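Local coordinates for protein alkaline phosphatase (Thermus thermophilus, PDB 7KWD) that probably hydrolyses phosphate monoesters as a homodimeric alkaline phosphatase whose active site holds two zinc ions and one magnesium ion, at residues A[56-60]-A[287-291]; A[94-100]-A[109-115]; A[141-146]-A[270-276]; A[275-279]-A[318-322]; A[280-285]-A[345-350]. Residues are numbered along the deposited sequence.

Contact 1. Residues A[56-60]-A[287-291]; sequences IAQAY and LWDVL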
# COMPACT_ATOMS: atom_id res chain seq x y z
N ILE A 56 -1.10 -6.88 8.08
CA ILE A 56 -1.44 -8.24 8.52
C ILE A 56 -0.50 -8.72 9.61
O ILE A 56 -0.94 -9.29 10.61
CB ILE A 56 -1.44 -9.21 7.32
CG1 ILE A 56 -2.64 -8.95 6.40
CG2 ILE A 56 -1.52 -10.66 7.80
CD1 ILE A 56 -2.44 -9.51 4.97
N ALA A 57 0.82 -8.56 9.42
CA ALA A 57 1.76 -9.02 10.43
C ALA A 57 1.64 -8.20 11.72
O ALA A 57 1.79 -8.74 12.83
CB ALA A 57 3.18 -8.92 9.90
N GLN A 58 1.48 -6.89 11.59
CA GLN A 58 1.26 -6.02 12.75
C GLN A 58 0.08 -6.52 13.58
O GLN A 58 0.17 -6.62 14.80
CB GLN A 58 1.01 -4.59 12.28
CG GLN A 58 0.79 -3.58 13.40
CD GLN A 58 0.48 -2.19 12.85
OE1 GLN A 58 1.19 -1.22 13.12
NE2 GLN A 58 -0.60 -2.08 12.07
N ALA A 59 -1.04 -6.83 12.91
CA ALA A 59 -2.23 -7.30 13.60
C ALA A 59 -2.01 -8.68 14.17
O ALA A 59 -2.39 -8.95 15.31
CB ALA A 59 -3.42 -7.30 12.64
N TYR A 60 -1.37 -9.56 13.40
CA TYR A 60 -1.18 -10.93 13.86
C TYR A 60 -0.34 -10.96 15.13
O TYR A 60 -0.64 -11.68 16.09
CB TYR A 60 -0.54 -11.77 12.76
CG TYR A 60 -0.51 -13.25 13.10
CD1 TYR A 60 0.54 -13.79 13.80
CD2 TYR A 60 -1.57 -14.10 12.76
CE1 TYR A 60 0.55 -15.12 14.15
CE2 TYR A 60 -1.53 -15.46 13.09
CZ TYR A 60 -0.49 -15.95 13.78
OH TYR A 60 -0.45 -17.29 14.15
N LEU A 287 3.21 -14.01 5.92
CA LEU A 287 3.23 -13.65 7.32
C LEU A 287 4.44 -14.24 8.02
O LEU A 287 5.13 -13.54 8.76
CB LEU A 287 1.95 -14.11 8.00
CG LEU A 287 1.98 -14.17 9.52
CD1 LEU A 287 2.00 -12.76 10.09
CD2 LEU A 287 0.75 -14.91 10.07
N TRP A 288 4.70 -15.54 7.83
CA TRP A 288 5.78 -16.17 8.58
C TRP A 288 7.15 -15.68 8.11
O TRP A 288 8.07 -15.60 8.93
CB TRP A 288 5.66 -17.71 8.55
CG TRP A 288 4.68 -18.13 9.60
CD1 TRP A 288 3.40 -18.53 9.41
CD2 TRP A 288 4.88 -18.11 11.02
NE1 TRP A 288 2.80 -18.78 10.60
CE2 TRP A 288 3.68 -18.54 11.61
CE3 TRP A 288 5.95 -17.80 11.84
CZ2 TRP A 288 3.53 -18.64 12.99
CZ3 TRP A 288 5.80 -17.91 13.22
CH2 TRP A 288 4.60 -18.33 13.77
N ASP A 289 7.30 -15.33 6.83
CA ASP A 289 8.59 -14.75 6.42
C ASP A 289 8.73 -13.31 6.93
O ASP A 289 9.84 -12.84 7.20
CB ASP A 289 8.75 -14.81 4.89
CG ASP A 289 9.42 -16.12 4.43
OD1 ASP A 289 9.08 -17.17 5.01
OD2 ASP A 289 10.32 -16.10 3.55
N VAL A 290 7.61 -12.62 7.12
CA VAL A 290 7.68 -11.31 7.75
C VAL A 290 8.02 -11.46 9.21
O VAL A 290 8.78 -10.65 9.76
CB VAL A 290 6.37 -10.55 7.56
CG1 VAL A 290 6.40 -9.25 8.38
CG2 VAL A 290 6.17 -10.22 6.10
N LEU A 291 7.47 -12.50 9.88
CA LEU A 291 7.77 -12.74 11.29
C LEU A 291 9.21 -13.23 11.45
O LEU A 291 9.90 -12.85 12.39
CB LEU A 291 6.80 -13.75 11.90
CG LEU A 291 5.34 -13.30 11.94
CD1 LEU A 291 4.48 -14.28 12.70
CD2 LEU A 291 5.18 -11.93 12.60
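This is a buried, largely apolar crossing of two helices, 51-65 and 283-306, on one flank of the alkaline phosphatase core. The axes of the two short segments pass 9.9 Å apart at a crossing angle of -75°, so the patch is compact and buries 273 Å². Ala57 marks the point of closest backbone approach, its CA 5.8 Å from the CA of Leu287. A methyl suits this place: Ala57 CB rests 3.6 Å from Val290 CG1 and 4.0 Å from Leu287 CD1, and a larger side chain would meet those same atoms. One turn later Tyr60 swings its ring across the other helix. Leu287 CD2 sits 3.6 Å from the Tyr60 ring centroid and only 11° off the normal, a well-centred CH-pi contact, while Leu291 CD1 approaches Tyr60 CD1 at 4.1 Å. Leu287 CD2 thus covers the ring face, while CD1 lies against Ala57 and also near Tyr60 CB. Trp288 CZ2 lies 4.4 Å from Tyr60 OH. Trp288 also packs on helix 234-239 and Val290 on Ile274 of helix 273-280, while Gln58, pointing away from helix 283-306, hydrogen-bonds Asn84 of the second subunit, placing helix 51-65 between the core and the dimer interface.

Contact 2. Residues A[94-100]-A[109-115]; sequences ESSAAGN and VNGGLAI. With ZN (zinc ion), chain E.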
# COMPACT_ATOMS: atom_id res chain seq x y z
N GLU A 94 11.32 -5.03 -11.48
CA GLU A 94 11.60 -6.30 -10.79
C GLU A 94 12.91 -6.13 -10.01
O GLU A 94 13.46 -5.03 -9.88
CB GLU A 94 11.58 -7.48 -11.76
CG GLU A 94 12.37 -7.28 -13.01
CD GLU A 94 13.86 -7.09 -12.71
OE1 GLU A 94 14.29 -5.92 -12.58
OE2 GLU A 94 14.59 -8.10 -12.56
N SER A 95 13.40 -7.26 -9.49
CA SER A 95 14.37 -7.20 -8.40
C SER A 95 15.74 -6.70 -8.85
O SER A 95 16.43 -6.03 -8.07
CB SER A 95 14.50 -8.58 -7.77
OG SER A 95 13.65 -8.71 -6.68
N SER A 96 16.19 -7.04 -10.07
CA SER A 96 17.54 -6.61 -10.47
C SER A 96 17.59 -5.10 -10.66
O SER A 96 18.52 -4.44 -10.18
CB SER A 96 17.99 -7.31 -11.76
OG SER A 96 17.05 -7.15 -12.80
N ALA A 97 16.60 -4.52 -11.35
CA ALA A 97 16.58 -3.07 -11.50
C ALA A 97 16.40 -2.39 -10.15
O ALA A 97 17.01 -1.36 -9.88
CB ALA A 97 15.49 -2.66 -12.48
N ALA A 98 15.61 -2.98 -9.26
CA ALA A 98 15.42 -2.37 -7.95
C ALA A 98 16.72 -2.42 -7.16
O ALA A 98 17.16 -1.41 -6.60
CB ALA A 98 14.31 -3.09 -7.20
N GLY A 99 17.37 -3.58 -7.16
CA GLY A 99 18.65 -3.69 -6.49
C GLY A 99 19.68 -2.77 -7.09
O GLY A 99 20.47 -2.15 -6.38
N ASN A 100 19.69 -2.68 -8.43
CA ASN A 100 20.59 -1.76 -9.12
C ASN A 100 20.39 -0.32 -8.66
O ASN A 100 21.35 0.43 -8.50
CB ASN A 100 20.36 -1.84 -10.62
CG ASN A 100 20.94 -3.08 -11.23
OD1 ASN A 100 21.58 -3.87 -10.56
ND2 ASN A 100 20.70 -3.26 -12.53
N VAL A 109 17.15 -0.95 -16.86
CA VAL A 109 16.10 -1.76 -17.44
C VAL A 109 15.99 -3.05 -16.63
O VAL A 109 17.01 -3.58 -16.16
CB VAL A 109 16.44 -2.04 -18.91
CG1 VAL A 109 15.58 -3.16 -19.41
CG2 VAL A 109 16.26 -0.73 -19.72
N ASN A 110 14.76 -3.54 -16.46
CA ASN A 110 14.55 -4.78 -15.71
C ASN A 110 15.38 -5.89 -16.32
O ASN A 110 15.34 -6.11 -17.54
CB ASN A 110 13.06 -5.17 -15.72
CG ASN A 110 12.16 -4.16 -14.97
OD1 ASN A 110 12.66 -3.26 -14.29
ND2 ASN A 110 10.83 -4.33 -15.10
N GLY A 111 16.16 -6.60 -15.49
CA GLY A 111 16.81 -7.79 -16.00
C GLY A 111 18.29 -8.00 -15.77
O GLY A 111 18.71 -9.11 -15.41
N GLY A 112 19.11 -6.99 -16.01
CA GLY A 112 20.52 -7.11 -15.75
C GLY A 112 20.94 -6.68 -14.34
O GLY A 112 20.24 -5.93 -13.65
N LEU A 113 22.09 -7.19 -13.92
CA LEU A 113 22.70 -6.89 -12.63
C LEU A 113 23.81 -5.88 -12.81
O LEU A 113 24.77 -6.14 -13.53
CB LEU A 113 23.27 -8.16 -12.00
CG LEU A 113 22.26 -9.24 -11.65
CD1 LEU A 113 22.96 -10.52 -11.16
CD2 LEU A 113 21.29 -8.73 -10.58
N ALA A 114 23.69 -4.72 -12.15
CA ALA A 114 24.71 -3.67 -12.22
C ALA A 114 25.19 -3.45 -13.65
O ALA A 114 26.38 -3.48 -13.96
CB ALA A 114 25.90 -3.99 -11.32
N ILE A 115 24.22 -3.18 -14.53
CA ILE A 115 24.52 -3.02 -15.95
C ILE A 115 23.32 -2.35 -16.60
O ILE A 115 22.18 -2.50 -16.16
CB ILE A 115 24.83 -4.40 -16.57
CG1 ILE A 115 25.58 -4.29 -17.89
CG2 ILE A 115 23.49 -5.19 -16.75
CD1 ILE A 115 26.00 -5.66 -18.48
ZN ZN E . 12.26 -7.92 -5.38
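Glu94 folds its carboxylate back over the first turn of helix 95-104 and lies against the backbone of Asn110, with Glu94 OE1 3.3 Å from Asn110 CA. As N-cap residue it accepts from two first-turn amides that have no helical carbonyl partner: Ala97 N to Glu94 OE1 is 3.0 Å and Ser96 N to Glu94 OE2 is 3.1 Å. Ser96 OG donates to Glu94 OE2 (2.6 Å) and accepts from Gly111 N (2.9 Å), so one small hydroxyl joins the cap to the returning loop. Ala97 is small enough for Asn110 OD1 to come within 3.4 Å of its CB. A turn farther on, the Asn100 amide behaves like a peptide group: Asn100 OD1 accepts from Ala114 N at 2.8 Å and Asn100 ND2 donates to Gly112 O at 2.9 Å. Gly111, with phi 131°, has angles that call for glycine. Asn110 ND2 reaches Ser331 O of the second subunit, and Glu94 OE2 also forms a salt bridge with Arg159. Ser95, the predicted phosphoserine nucleophile, has its OG 2.1 Å from the zinc of chain E. The Glu94-Ser96 cap and the Asn100 amide therefore tie the first turns of this helix to 109-115, the side from which Ser95 points away.

Contact 3. Residues A[141-146]-A[270-276]; sequences TTTVTH and EAGRIDH. With MG (magnesium ion), chain D; ZN (zinc ion), chain F.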
# COMPACT_ATOMS: atom_id res chain seq x y z
N THR A 141 17.46 -15.62 2.16
CA THR A 141 16.64 -16.82 2.06
C THR A 141 16.40 -17.24 0.62
O THR A 141 15.83 -18.32 0.40
CB THR A 141 15.29 -16.62 2.76
OG1 THR A 141 14.62 -15.47 2.21
CG2 THR A 141 15.46 -16.46 4.26
N THR A 142 16.78 -16.42 -0.36
CA THR A 142 16.79 -16.88 -1.73
C THR A 142 18.08 -17.67 -1.99
O THR A 142 18.96 -17.77 -1.12
CB THR A 142 16.68 -15.72 -2.72
OG1 THR A 142 17.87 -14.91 -2.63
CG2 THR A 142 15.45 -14.84 -2.43
N THR A 143 18.21 -18.19 -3.22
CA THR A 143 19.52 -18.61 -3.71
C THR A 143 20.50 -17.47 -3.46
O THR A 143 20.17 -16.29 -3.62
CB THR A 143 19.49 -18.96 -5.19
OG1 THR A 143 18.93 -17.88 -5.92
CG2 THR A 143 18.65 -20.23 -5.43
N VAL A 144 21.71 -17.83 -3.02
CA VAL A 144 22.64 -16.80 -2.59
C VAL A 144 23.09 -15.94 -3.75
O VAL A 144 23.52 -14.79 -3.55
CB VAL A 144 23.81 -17.50 -1.86
CG1 VAL A 144 24.72 -18.24 -2.89
CG2 VAL A 144 24.57 -16.48 -1.07
N THR A 145 22.96 -16.46 -4.97
CA THR A 145 23.31 -15.82 -6.23
C THR A 145 22.12 -15.04 -6.83
O THR A 145 22.21 -14.55 -7.97
CB THR A 145 23.78 -16.91 -7.22
OG1 THR A 145 22.77 -17.94 -7.21
CG2 THR A 145 25.09 -17.56 -6.82
N HIS A 146 21.02 -14.93 -6.11
CA HIS A 146 19.84 -14.27 -6.65
C HIS A 146 20.07 -12.76 -6.79
O HIS A 146 21.10 -12.21 -6.40
CB HIS A 146 18.65 -14.58 -5.75
CG HIS A 146 17.34 -14.64 -6.47
ND1 HIS A 146 16.28 -13.81 -6.15
CD2 HIS A 146 16.89 -15.46 -7.47
CE1 HIS A 146 15.25 -14.10 -6.93
NE2 HIS A 146 15.59 -15.10 -7.73
N GLU A 270 18.73 -10.29 3.38
CA GLU A 270 17.54 -10.28 2.54
C GLU A 270 16.50 -11.26 3.05
O GLU A 270 16.77 -12.46 3.17
CB GLU A 270 17.84 -10.63 1.08
CG GLU A 270 16.65 -10.13 0.20
CD GLU A 270 16.58 -10.85 -1.11
OE1 GLU A 270 17.39 -11.79 -1.30
OE2 GLU A 270 15.74 -10.47 -1.92
N ALA A 271 15.32 -10.73 3.38
CA ALA A 271 14.13 -11.55 3.57
C ALA A 271 13.51 -11.65 2.19
O ALA A 271 12.58 -10.94 1.84
CB ALA A 271 13.18 -10.93 4.58
N GLY A 272 14.10 -12.53 1.38
CA GLY A 272 13.83 -12.53 -0.04
C GLY A 272 12.62 -13.29 -0.48
O GLY A 272 12.27 -13.23 -1.67
N ARG A 273 11.97 -14.03 0.41
CA ARG A 273 10.85 -14.87 -0.01
C ARG A 273 9.50 -14.31 0.43
O ARG A 273 8.46 -14.91 0.12
CB ARG A 273 11.03 -16.30 0.51
CG ARG A 273 12.41 -16.89 0.10
CD ARG A 273 12.42 -18.41 -0.13
NE ARG A 273 11.62 -18.74 -1.32
CZ ARG A 273 11.06 -19.92 -1.53
NH1 ARG A 273 11.21 -20.91 -0.66
NH2 ARG A 273 10.35 -20.09 -2.63
N ILE A 274 9.49 -13.15 1.09
CA ILE A 274 8.26 -12.38 1.19
C ILE A 274 7.68 -12.18 -0.20
O ILE A 274 6.50 -12.45 -0.44
CB ILE A 274 8.52 -11.03 1.88
CG1 ILE A 274 8.94 -11.25 3.34
CG2 ILE A 274 7.30 -10.13 1.75
CD1 ILE A 274 9.53 -9.98 4.00
N ASP A 275 8.52 -11.71 -1.14
CA ASP A 275 8.14 -11.58 -2.54
C ASP A 275 7.54 -12.87 -3.08
O ASP A 275 6.44 -12.88 -3.62
CB ASP A 275 9.38 -11.16 -3.35
CG ASP A 275 9.10 -10.94 -4.80
OD1 ASP A 275 8.27 -10.04 -5.11
OD2 ASP A 275 9.73 -11.64 -5.63
N HIS A 276 8.23 -13.99 -2.86
CA HIS A 276 7.79 -15.26 -3.44
C HIS A 276 6.43 -15.66 -2.90
O HIS A 276 5.56 -16.10 -3.66
CB HIS A 276 8.81 -16.35 -3.14
CG HIS A 276 10.15 -16.08 -3.74
ND1 HIS A 276 11.26 -16.84 -3.47
CD2 HIS A 276 10.57 -15.09 -4.57
CE1 HIS A 276 12.30 -16.36 -4.12
NE2 HIS A 276 11.92 -15.30 -4.79
MG MG D . 15.33 -10.67 -3.90
ZN ZN F . 9.16 -11.03 -7.44
O HOH W 1 12.35 -14.41 3.21
O HOH W 2 17.06 -11.86 -4.20
O HOH W 3 13.61 -12.21 -3.64
O HOH W 4 15.07 -10.85 -5.83
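Glu270, at the end of central strand 265-271, opens the second segment by holding magnesium through OE2 at 2.0 Å, while its backbone O accepts a weak, long bond from Thr141 N (3.4 Å). Glu270 OE1 hydrogen-bonds Thr140 OG1 and accepts from water 2, which lies 2.9 Å from Glu270 OE1, 2.9 Å from His146 ND1 and 2.1 Å from the metal. At Gly272 the chain passes from strand to helix 273-280, and glycine is needed because a CB would collide with Thr142 CG2; Gly272 O accepts from water 3 (2.6 Å), another magnesium ligand. Arg273 N donates to water 1, which also bonds Thr141 OG1, while Arg273 NE donates to His276 ND1 at 2.9 Å and its guanidinium forms a salt bridge with Glu350. Asp275 binds the zinc of chain F through OD2 at 2.0 Å. His276, its ND1 fixed by Arg273, directs its edge toward the face of His146 in an offset edge-to-face pair with centroids 5.9 Å apart. Asp47 and Thr148 complete the magnesium shell. Since His146 reaches the ion through water, the 141-146 loop contributes as a second-shell partner, and hard Mg2+ keeps an all-oxygen shell of carboxylate, hydroxyl and water.

Contact 4. Residues A[275-279]-A[318-322]; sequences DHANH and HATGV. With ZN (zinc ion), chain F; ZN (zinc ion), chain E.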
# COMPACT_ATOMS: atom_id res chain seq x y z
N ASP A 275 8.52 -11.71 -1.14
CA ASP A 275 8.14 -11.58 -2.54
C ASP A 275 7.54 -12.87 -3.08
O ASP A 275 6.44 -12.88 -3.62
CB ASP A 275 9.38 -11.16 -3.35
CG ASP A 275 9.10 -10.94 -4.80
OD1 ASP A 275 8.27 -10.04 -5.11
OD2 ASP A 275 9.73 -11.64 -5.63
N HIS A 276 8.23 -13.99 -2.86
CA HIS A 276 7.79 -15.26 -3.44
C HIS A 276 6.43 -15.66 -2.90
O HIS A 276 5.56 -16.10 -3.66
CB HIS A 276 8.81 -16.35 -3.14
CG HIS A 276 10.15 -16.08 -3.74
ND1 HIS A 276 11.26 -16.84 -3.47
CD2 HIS A 276 10.57 -15.09 -4.57
CE1 HIS A 276 12.30 -16.36 -4.12
NE2 HIS A 276 11.92 -15.30 -4.79
N ALA A 277 6.23 -15.55 -1.59
CA ALA A 277 4.94 -15.90 -1.04
C ALA A 277 3.86 -15.00 -1.60
O ALA A 277 2.74 -15.44 -1.85
CB ALA A 277 4.96 -15.80 0.49
N ASN A 278 4.19 -13.71 -1.79
CA ASN A 278 3.19 -12.81 -2.35
C ASN A 278 2.86 -13.19 -3.77
O ASN A 278 1.71 -13.01 -4.21
CB ASN A 278 3.66 -11.36 -2.27
CG ASN A 278 3.60 -10.81 -0.84
OD1 ASN A 278 2.88 -11.32 0.01
ND2 ASN A 278 4.37 -9.77 -0.60
N HIS A 279 3.87 -13.68 -4.52
CA HIS A 279 3.64 -14.23 -5.85
C HIS A 279 2.67 -15.41 -5.80
O HIS A 279 1.74 -15.50 -6.61
CB HIS A 279 4.96 -14.69 -6.47
CG HIS A 279 5.76 -13.59 -7.10
ND1 HIS A 279 5.23 -12.75 -8.05
CD2 HIS A 279 7.04 -13.19 -6.91
CE1 HIS A 279 6.16 -11.89 -8.44
NE2 HIS A 279 7.27 -12.16 -7.78
N HIS A 318 10.23 -3.33 -3.49
CA HIS A 318 8.99 -3.04 -4.20
C HIS A 318 7.89 -3.85 -3.51
O HIS A 318 8.18 -4.80 -2.77
CB HIS A 318 9.02 -3.44 -5.68
CG HIS A 318 9.43 -4.85 -5.85
ND1 HIS A 318 8.57 -5.90 -5.65
CD2 HIS A 318 10.64 -5.39 -6.07
CE1 HIS A 318 9.22 -7.04 -5.79
NE2 HIS A 318 10.47 -6.75 -6.06
N ALA A 319 6.65 -3.49 -3.80
CA ALA A 319 5.51 -4.25 -3.35
C ALA A 319 5.20 -5.38 -4.33
O ALA A 319 5.50 -5.29 -5.52
CB ALA A 319 4.29 -3.34 -3.20
N THR A 320 4.58 -6.44 -3.80
CA THR A 320 4.17 -7.57 -4.62
C THR A 320 2.82 -8.09 -4.16
O THR A 320 2.59 -8.28 -2.96
CB THR A 320 5.22 -8.69 -4.58
OG1 THR A 320 6.42 -8.17 -5.11
CG2 THR A 320 4.76 -9.91 -5.42
N GLY A 321 1.96 -8.35 -5.14
CA GLY A 321 0.62 -8.84 -4.89
C GLY A 321 -0.41 -7.83 -5.33
O GLY A 321 -0.68 -7.71 -6.52
N VAL A 322 -1.00 -7.07 -4.40
CA VAL A 322 -0.67 -7.09 -2.99
C VAL A 322 -1.79 -7.79 -2.26
O VAL A 322 -2.95 -7.78 -2.72
CB VAL A 322 -0.47 -5.65 -2.44
CG1 VAL A 322 0.77 -5.01 -3.08
CG2 VAL A 322 -1.69 -4.79 -2.64
ZN ZN F . 9.16 -11.03 -7.44
ZN ZN E . 12.26 -7.92 -5.38
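Part of the two-zinc centre of the alkaline phosphatase family is built here, from helix 273-280 and an irregular, weakly bonded part of strand 310-325. Metal coordination comes first. Asp275 and His279, one helical turn apart, both reach the zinc of chain F, through Asp275 OD2 at 2.0 Å and His279 NE2 at 2.2 Å, and His433 joins them. His318 NE2 binds the zinc of chain E at 2.2 Å, alongside Asp47, Ser95 and Asp317. Second-shell hydrogen bonds orient these ligands: His318 ND1 donates to Ala319 O (3.1 Å), which directs NE2 to its metal, and His279 ND1 is held by Gly431 O. Packing is supplied by Thr320, whose CG2 lies 3.6 Å from Asn278 CB and makes a CH-pi contact with the His279 ring face, 3.9 Å from its centroid. Gly321, just before a cis peptide, has angles that call for glycine, since a CB would jam against the preceding carbonyl O. Threonine fits because it offers both a methyl and a hydroxyl: Thr320 OG1 donates to Asp275 OD1 at 2.6 Å, holding the carboxylate whose OD2 is the zinc ligand.

Contact 5. Residues A[280-285]-A[345-350]; sequences LNDAGA and QRASFE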
# COMPACT_ATOMS: atom_id res chain seq x y z
N LEU A 280 2.86 -16.34 -4.84
CA LEU A 280 1.92 -17.44 -4.70
C LEU A 280 0.51 -16.99 -4.28
O LEU A 280 -0.44 -17.75 -4.44
CB LEU A 280 2.40 -18.45 -3.65
CG LEU A 280 3.85 -18.88 -3.73
CD1 LEU A 280 4.16 -19.87 -2.66
CD2 LEU A 280 4.14 -19.45 -5.07
N ASN A 281 0.37 -15.78 -3.75
CA ASN A 281 -0.88 -15.31 -3.14
C ASN A 281 -1.16 -16.11 -1.87
O ASN A 281 -2.31 -16.48 -1.62
CB ASN A 281 -2.07 -15.40 -4.08
CG ASN A 281 -2.13 -14.29 -5.11
OD1 ASN A 281 -3.16 -14.13 -5.74
ND2 ASN A 281 -1.03 -13.55 -5.30
N ASP A 282 -0.12 -16.42 -1.12
CA ASP A 282 -0.20 -17.22 0.10
C ASP A 282 0.06 -16.32 1.31
O ASP A 282 1.20 -16.16 1.76
CB ASP A 282 0.78 -18.37 0.03
CG ASP A 282 0.71 -19.28 1.24
OD1 ASP A 282 0.07 -18.89 2.25
OD2 ASP A 282 1.31 -20.37 1.19
N ALA A 283 -1.02 -15.78 1.87
CA ALA A 283 -0.89 -14.84 2.98
C ALA A 283 -0.20 -15.45 4.19
O ALA A 283 0.51 -14.75 4.93
CB ALA A 283 -2.28 -14.32 3.36
N GLY A 284 -0.40 -16.75 4.42
CA GLY A 284 0.22 -17.37 5.59
C GLY A 284 1.72 -17.53 5.42
O GLY A 284 2.49 -17.39 6.38
N ALA A 285 2.17 -17.84 4.21
CA ALA A 285 3.61 -17.89 3.99
C ALA A 285 4.24 -16.49 4.09
O ALA A 285 5.30 -16.33 4.70
CB ALA A 285 3.92 -18.54 2.64
N GLN A 345 -2.59 -22.38 9.80
CA GLN A 345 -1.78 -22.78 8.65
C GLN A 345 -0.47 -23.40 9.10
O GLN A 345 0.12 -23.01 10.10
CB GLN A 345 -1.53 -21.59 7.73
CG GLN A 345 -2.82 -21.10 7.12
CD GLN A 345 -2.59 -20.23 5.93
OE1 GLN A 345 -1.47 -20.08 5.49
NE2 GLN A 345 -3.66 -19.68 5.38
N ARG A 346 -0.04 -24.44 8.37
CA ARG A 346 1.13 -25.22 8.73
C ARG A 346 2.08 -25.46 7.56
O ARG A 346 3.14 -26.07 7.76
CB ARG A 346 0.71 -26.59 9.32
CG ARG A 346 0.00 -26.54 10.68
CD ARG A 346 0.96 -26.20 11.81
NE ARG A 346 0.24 -26.08 13.07
CZ ARG A 346 -0.36 -24.98 13.49
NH1 ARG A 346 -0.33 -23.86 12.76
NH2 ARG A 346 -0.98 -24.98 14.66
N ALA A 347 1.74 -25.00 6.35
CA ALA A 347 2.67 -25.12 5.23
C ALA A 347 2.28 -24.12 4.14
O ALA A 347 1.17 -23.59 4.12
CB ALA A 347 2.68 -26.55 4.67
N SER A 348 3.23 -23.87 3.25
CA SER A 348 3.00 -23.00 2.11
C SER A 348 2.39 -23.77 0.94
O SER A 348 2.44 -24.99 0.87
CB SER A 348 4.33 -22.41 1.65
OG SER A 348 5.20 -23.45 1.18
N PHE A 349 1.84 -23.01 -0.02
CA PHE A 349 1.41 -23.60 -1.29
C PHE A 349 2.55 -24.35 -1.97
O PHE A 349 2.31 -25.34 -2.67
CB PHE A 349 0.90 -22.49 -2.21
CG PHE A 349 -0.48 -21.95 -1.86
CD1 PHE A 349 -1.38 -22.69 -1.12
CD2 PHE A 349 -0.87 -20.69 -2.30
CE1 PHE A 349 -2.64 -22.19 -0.84
CE2 PHE A 349 -2.11 -20.19 -2.01
CZ PHE A 349 -3.00 -20.95 -1.29
N GLU A 350 3.78 -23.88 -1.81
CA GLU A 350 4.93 -24.50 -2.46
C GLU A 350 5.18 -25.88 -1.91
O GLU A 350 5.49 -26.82 -2.66
CB GLU A 350 6.17 -23.61 -2.26
CG GLU A 350 7.50 -24.26 -2.60
CD GLU A 350 8.68 -23.30 -2.39
OE1 GLU A 350 9.38 -23.43 -1.36
OE2 GLU A 350 8.90 -22.42 -3.25
O HOH W 5 -2.52 -18.44 2.73
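Asp282 governs this meeting of two helix starts, and its t chi1 (-178°) sends the carboxylate between them. As N-cap of helix 283-306 it accepts with OD1 from Ala285 N (3.1 Å) and, weakly, from Gly284 N (3.1 Å); with OD2 it accepts from Phe349 N at 3.0 Å, at the first turn of helix 349-356. One aspartate thus serves the amides of two helices. Just before it, Asn281 adopts positive phi (67°) as C-prime residue of a Schellman motif, a conformation asparagine tolerates well, ending helix 273-280. The m rotamer of Phe349 lays its ring beside this turn: Asp282 OD2 lies over one face, Leu280 O at the edge, 3.7 Å from Phe349 CD2, and Leu280 CB is 4.2 Å from that same CD2. Gln345, m at chi1 and t at chi2, extends so that its OE1 comes 3.2 Å from Gly284 CA, where any CB would clash; its NE2 donates to water 5 (3.1 Å), which donates to Asp282 OD1 (2.7 Å). Lys373 NZ forms a salt bridge with Asp282 and hydrogen-bonds Gln345 OE1. Ser348, with p chi1, caps its own helix by accepting from His351 N and hydrogen-bonds Asp236, while its CB touches Ala285 CB at 4.0 Å. Helix 234-239 packs on Gln345 and Ser348, and helix 406-412 touches Leu280, Asn281 and Phe349.

How the contacts relate
The contacts form a path through one mixed-sheet domain, from helix 95-104 to the outer helices. Along the chain contact 1 opens first, spans contacts 2 and 3, and crosses 4 and 5. Contact 2 closes before contact 3, whose second segment shares Asp275 and His276 with contact 4; their centres lie 12 Å apart and both touch the zinc of chain F. Contacts 2 and 4 meet at the other zinc, through Ser95 and His318. Helix 273-280 runs into helix 283-306, which carries contacts 5 and 1, 12 Å apart between centres. The Arg273-Glu350 salt bridge ties contact 3 to contact 5. Contacts 1, 2 and 4 touch the second subunit, linking metal-site segments, these helices and the interface.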